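Local coordinates for lantibiotic dehydratase (Microbispora corallina, PDB 5EHK), which probably dehydrates serine and threonine residues of the NAI-107 precursor peptide, using glutamyl-tRNA to glutamylate them before eliminating glutamate, at residues 1090-1093 against 1094-1098; 1079-1082 against 1083-1087. All coordinates share one frame; numbering follows the deposited sequence.

How the contacts relate
Both contacts are made within single helices near the C-terminus: contact 2 in the last turns of helix 1068-1085 and contact 1 in the first turns of helix 1090-1109, which follows it in the chain. Their centres lie about 10 Å apart, and the two helices pack on each other there, with V1096 CG2 meeting I1086 CD1 at 3.6 Å. Contact 2 is the buried one, and most of its polar side chains are tied to other parts of the chain. Contact 1 is only partly buried: V1096 and L1097 are buried, whereas A1090, E1091 and R1094 are exposed. E1093 and H1079 join the two by a probable hydrogen bond.

Contact 1: 1090-1093 against 1094-1098; sequences AERE and RSVLG
S1095 bonds twice to the carbonyl of E1091. Its backbone N donates at 2.9 Å, and its OG reaches the same O at 3.2 Å from above the carbonyl plane, 43° out of it. The hydroxyl gets there because OG sits beside its own backbone N (chi1 -55°), folded back along the helix. The remaining backbone bonds are the usual four-residue steps: R1094 N to A1090 O, V1096 N to R1092 O at 3.0 Å and L1097 N to E1093 O at 2.9 Å. They set the first turns of helix 1090-1109, within the C-terminal dehydratase region that in related enzymes carries out glutamate elimination; S1089, just before the helix, bonds through its OG to R1092 N.

No salt bridge links the two segments. The R1094 chain bends at chi2 and chi3, laying its guanidinium back over the preceding turn, with A1090 O and E1091 CA over one face and NH1 at 3.7 Å from A1090 CB. E1091 OE1 stays 5.8 Å from R1094 NH2, too far for a salt bridge. R1092, fully extended, reaches out of the segments to a salt bridge with D951.

Van der Waals contact completes the set. E1093 and L1097 run side by side, with E1093 OE2 4.2 Å from L1097 CD1, while the same carboxylate bonds through OE1 to H1079. R1092 CG lies 4.3 Å from V1096 CG2.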
loop_
_atom_site.group_PDB
_atom_site.type_symbol
_atom_site.label_atom_id
_atom_site.label_comp_id
_atom_site.label_asym_id
_atom_site.label_seq_id
_atom_site.Cartn_x
_atom_site.Cartn_y
_atom_site.Cartn_z
ATOM N N ALA A 1090 -20.664 -3.475 2.558
ATOM C CA ALA A 1090 -20.992 -4.857 2.948
ATOM C C ALA A 1090 -21.649 -4.978 4.336
ATOM O O ALA A 1090 -22.549 -5.802 4.536
ATOM C CB ALA A 1090 -19.784 -5.765 2.833
ATOM N N GLU A 1091 -21.205 -4.161 5.287
ATOM C CA GLU A 1091 -21.796 -4.192 6.617
ATOM C C GLU A 1091 -23.241 -3.695 6.545
ATOM O O GLU A 1091 -24.130 -4.283 7.152
ATOM C CB GLU A 1091 -20.975 -3.357 7.621
ATOM C CG GLU A 1091 -21.045 -1.840 7.408
ATOM C CD GLU A 1091 -20.376 -1.025 8.515
ATOM O OE1 GLU A 1091 -20.010 -1.608 9.566
ATOM O OE2 GLU A 1091 -20.246 0.210 8.337
ATOM N N ARG A 1092 -23.479 -2.642 5.765
ATOM C CA ARG A 1092 -24.812 -2.079 5.666
ATOM C C ARG A 1092 -25.796 -3.108 5.113
ATOM O O ARG A 1092 -26.925 -3.224 5.585
ATOM C CB ARG A 1092 -24.839 -0.793 4.834
ATOM C CG ARG A 1092 -26.194 -0.068 4.953
ATOM C CD ARG A 1092 -26.314 1.158 4.074
ATOM N NE ARG A 1092 -27.585 1.851 4.290
ATOM C CZ ARG A 1092 -27.926 2.986 3.683
ATOM N NH1 ARG A 1092 -27.110 3.544 2.813
ATOM N NH2 ARG A 1092 -29.091 3.552 3.933
ATOM N N GLU A 1093 -25.359 -3.870 4.124
ATOM C CA GLU A 1093 -26.199 -4.917 3.583
ATOM C C GLU A 1093 -26.518 -6.003 4.615
ATOM O O GLU A 1093 -27.646 -6.488 4.687
ATOM C CB GLU A 1093 -25.551 -5.536 2.346
ATOM C CG GLU A 1093 -26.414 -6.601 1.734
ATOM C CD GLU A 1093 -25.846 -7.137 0.461
ATOM O OE1 GLU A 1093 -25.088 -6.394 -0.202
ATOM O OE2 GLU A 1093 -26.143 -8.309 0.134
ATOM N N ARG A 1094 -25.531 -6.371 5.424
ATOM C CA ARG A 1094 -25.738 -7.379 6.462
ATOM C C ARG A 1094 -26.695 -6.911 7.554
ATOM O O ARG A 1094 -27.489 -7.702 8.053
ATOM C CB ARG A 1094 -24.415 -7.836 7.058
ATOM C CG ARG A 1094 -23.988 -9.186 6.578
ATOM C CD ARG A 1094 -22.505 -9.198 6.225
ATOM N NE ARG A 1094 -21.747 -8.387 7.165
ATOM C CZ ARG A 1094 -20.566 -7.855 6.893
ATOM N NH1 ARG A 1094 -20.018 -8.058 5.705
ATOM N NH2 ARG A 1094 -19.944 -7.119 7.806
ATOM N N SER A 1095 -26.612 -5.639 7.937
ATOM C CA SER A 1095 -27.560 -5.101 8.901
ATOM C C SER A 1095 -28.966 -5.147 8.327
ATOM O O SER A 1095 -29.850 -5.801 8.887
ATOM C CB SER A 1095 -27.210 -3.670 9.291
ATOM O OG SER A 1095 -25.877 -3.606 9.771
ATOM N N VAL A 1096 -29.154 -4.494 7.180
ATOM C CA VAL A 1096 -30.475 -4.378 6.587
ATOM C C VAL A 1096 -31.070 -5.756 6.329
ATOM O O VAL A 1096 -32.276 -5.949 6.531
ATOM C CB VAL A 1096 -30.464 -3.550 5.281
ATOM C CG1 VAL A 1096 -31.871 -3.443 4.712
ATOM C CG2 VAL A 1096 -29.923 -2.161 5.546
ATOM N N LEU A 1097 -30.245 -6.723 5.923
ATOM C CA LEU A 1097 -30.789 -8.067 5.718
ATOM C C LEU A 1097 -31.119 -8.723 7.051
ATOM O O LEU A 1097 -32.073 -9.489 7.149
ATOM C CB LEU A 1097 -29.886 -8.965 4.864
ATOM C CG LEU A 1097 -29.939 -8.801 3.335
ATOM C CD1 LEU A 1097 -29.081 -9.855 2.661
ATOM C CD2 LEU A 1097 -31.339 -8.848 2.784
ATOM N N GLY A 1098 -30.320 -8.418 8.067
ATOM C CA GLY A 1098 -30.555 -8.907 9.413
ATOM C C GLY A 1098 -31.929 -8.512 9.912
ATOM O O GLY A 1098 -32.717 -9.371 10.305
#

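Contact 2: 1079-1082 against 1083-1087; sequences HMTC and NRLIG
R1084 lies back along M1080, one turn earlier, in the last turns of helix 1068-1085 before the chain breaks out of helical geometry at I1086. Its CB rests 3.6 Å from M1080 O, the carbonyl that also takes the backbone bond from R1084 N at 2.9 Å. CG, anti to the carbonyl carbon (chi1 -84°) and thus beside the backbone N, is directed back toward the same oxygen, at 3.8 Å. The bend at chi3 (-97°) then turns the guanidinium back along the helix, leaving M1080 O over one of its faces. NE, 3.7 Å from M1080 O, forms a salt bridge with D930, whose carboxylate also accepts from T1081 OG1, and NH1 bonds to F856 O. The other terminal nitrogen, NH2, touches M1080 CB at 3.6 Å. Two outside partners thus fix the rotation of a buried charge while its shaft lies on the helix backbone.

M1080 itself folds the other way: bent at chi2 and chi3, it runs beside N1083 and brings CE to 3.6 Å from N1083 CB. The N1083 amide is held farther out, its OD1 accepting from R858 N.

The final turn closes on C1082 O, which receives I1086 N and, more weakly, L1085 N. Beside that closing bond the two side chains meet through C1082 CB and I1086 CG1, 4.3 Å apart.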
loop_
_atom_site.group_PDB
_atom_site.type_symbol
_atom_site.label_atom_id
_atom_site.label_comp_id
_atom_site.label_asym_id
_atom_site.label_seq_id
_atom_site.Cartn_x
_atom_site.Cartn_y
_atom_site.Cartn_z
ATOM N N HIS A 1079 -29.082 -9.973 -2.717
ATOM C CA HIS A 1079 -27.914 -9.084 -2.826
ATOM C C HIS A 1079 -28.123 -7.939 -3.857
ATOM O O HIS A 1079 -27.901 -6.770 -3.549
ATOM C CB HIS A 1079 -26.631 -9.879 -3.144
ATOM C CG HIS A 1079 -25.452 -9.018 -3.489
ATOM N ND1 HIS A 1079 -25.006 -7.999 -2.671
ATOM C CD2 HIS A 1079 -24.646 -9.003 -4.575
ATOM C CE1 HIS A 1079 -23.971 -7.403 -3.234
ATOM N NE2 HIS A 1079 -23.733 -7.991 -4.393
ATOM N N MET A 1080 -28.579 -8.264 -5.062
ATOM C CA MET A 1080 -28.805 -7.227 -6.074
ATOM C C MET A 1080 -29.891 -6.212 -5.709
ATOM O O MET A 1080 -29.821 -5.057 -6.138
ATOM C CB MET A 1080 -29.056 -7.840 -7.463
ATOM C CG MET A 1080 -27.832 -8.506 -8.115
ATOM S SD MET A 1080 -26.441 -7.415 -8.559
ATOM C CE MET A 1080 -25.575 -7.175 -7.031
ATOM N N THR A 1081 -30.884 -6.626 -4.924
ATOM C CA THR A 1081 -31.903 -5.686 -4.493
ATOM C C THR A 1081 -31.247 -4.693 -3.550
ATOM O O THR A 1081 -31.520 -3.498 -3.612
ATOM C CB THR A 1081 -33.148 -6.370 -3.880
ATOM O OG1 THR A 1081 -34.085 -6.640 -4.929
ATOM C CG2 THR A 1081 -33.852 -5.461 -2.917
ATOM N N CYS A 1082 -30.320 -5.174 -2.738
ATOM C CA CYS A 1082 -29.588 -4.289 -1.855
ATOM C C CYS A 1082 -28.613 -3.399 -2.632
ATOM O O CYS A 1082 -28.483 -2.204 -2.337
ATOM C CB CYS A 1082 -28.844 -5.090 -0.785
ATOM S SG CYS A 1082 -29.923 -5.918 0.377
ATOM N N ASN A 1083 -27.948 -3.977 -3.626
ATOM C CA ASN A 1083 -27.055 -3.203 -4.459
ATOM C C ASN A 1083 -27.829 -2.055 -5.082
ATOM O O ASN A 1083 -27.443 -0.918 -4.938
ATOM C CB ASN A 1083 -26.378 -4.051 -5.546
ATOM C CG ASN A 1083 -25.399 -3.230 -6.399
ATOM O OD1 ASN A 1083 -25.730 -2.794 -7.504
ATOM N ND2 ASN A 1083 -24.200 -3.013 -5.884
ATOM N N ARG A 1084 -28.977 -2.320 -5.687
ATOM C CA ARG A 1084 -29.645 -1.235 -6.369
ATOM C C ARG A 1084 -30.114 -0.145 -5.426
ATOM O O ARG A 1084 -30.167 1.016 -5.797
ATOM C CB ARG A 1084 -30.815 -1.750 -7.195
ATOM C CG ARG A 1084 -30.415 -2.245 -8.548
ATOM C CD ARG A 1084 -31.623 -2.725 -9.289
ATOM N NE ARG A 1084 -31.776 -4.167 -9.173
ATOM C CZ ARG A 1084 -31.109 -5.037 -9.920
ATOM N NH1 ARG A 1084 -30.228 -4.610 -10.826
ATOM N NH2 ARG A 1084 -31.323 -6.330 -9.762
ATOM N N LEU A 1085 -30.463 -0.533 -4.211
ATOM C CA LEU A 1085 -31.076 0.382 -3.268
ATOM C C LEU A 1085 -30.011 1.013 -2.341
ATOM O O LEU A 1085 -29.953 2.236 -2.205
ATOM C CB LEU A 1085 -32.162 -0.346 -2.471
ATOM C CG LEU A 1085 -33.652 0.019 -2.438
ATOM C CD1 LEU A 1085 -34.069 1.095 -3.404
ATOM C CD2 LEU A 1085 -34.469 -1.227 -2.646
ATOM N N ILE A 1086 -29.122 0.210 -1.763
ATOM C CA ILE A 1086 -28.133 0.777 -0.836
ATOM C C ILE A 1086 -26.764 0.229 -1.177
ATOM O O ILE A 1086 -26.456 -0.035 -2.349
ATOM C CB ILE A 1086 -28.459 0.446 0.636
ATOM C CG1 ILE A 1086 -28.617 -1.066 0.817
ATOM C CG2 ILE A 1086 -29.741 1.147 1.088
ATOM C CD1 ILE A 1086 -28.792 -1.489 2.231
ATOM N N GLY A 1087 -25.904 0.081 -0.191
ATOM C CA GLY A 1087 -24.680 -0.629 -0.500
ATOM C C GLY A 1087 -23.710 0.067 -1.437
ATOM O O GLY A 1087 -24.024 1.055 -2.105
#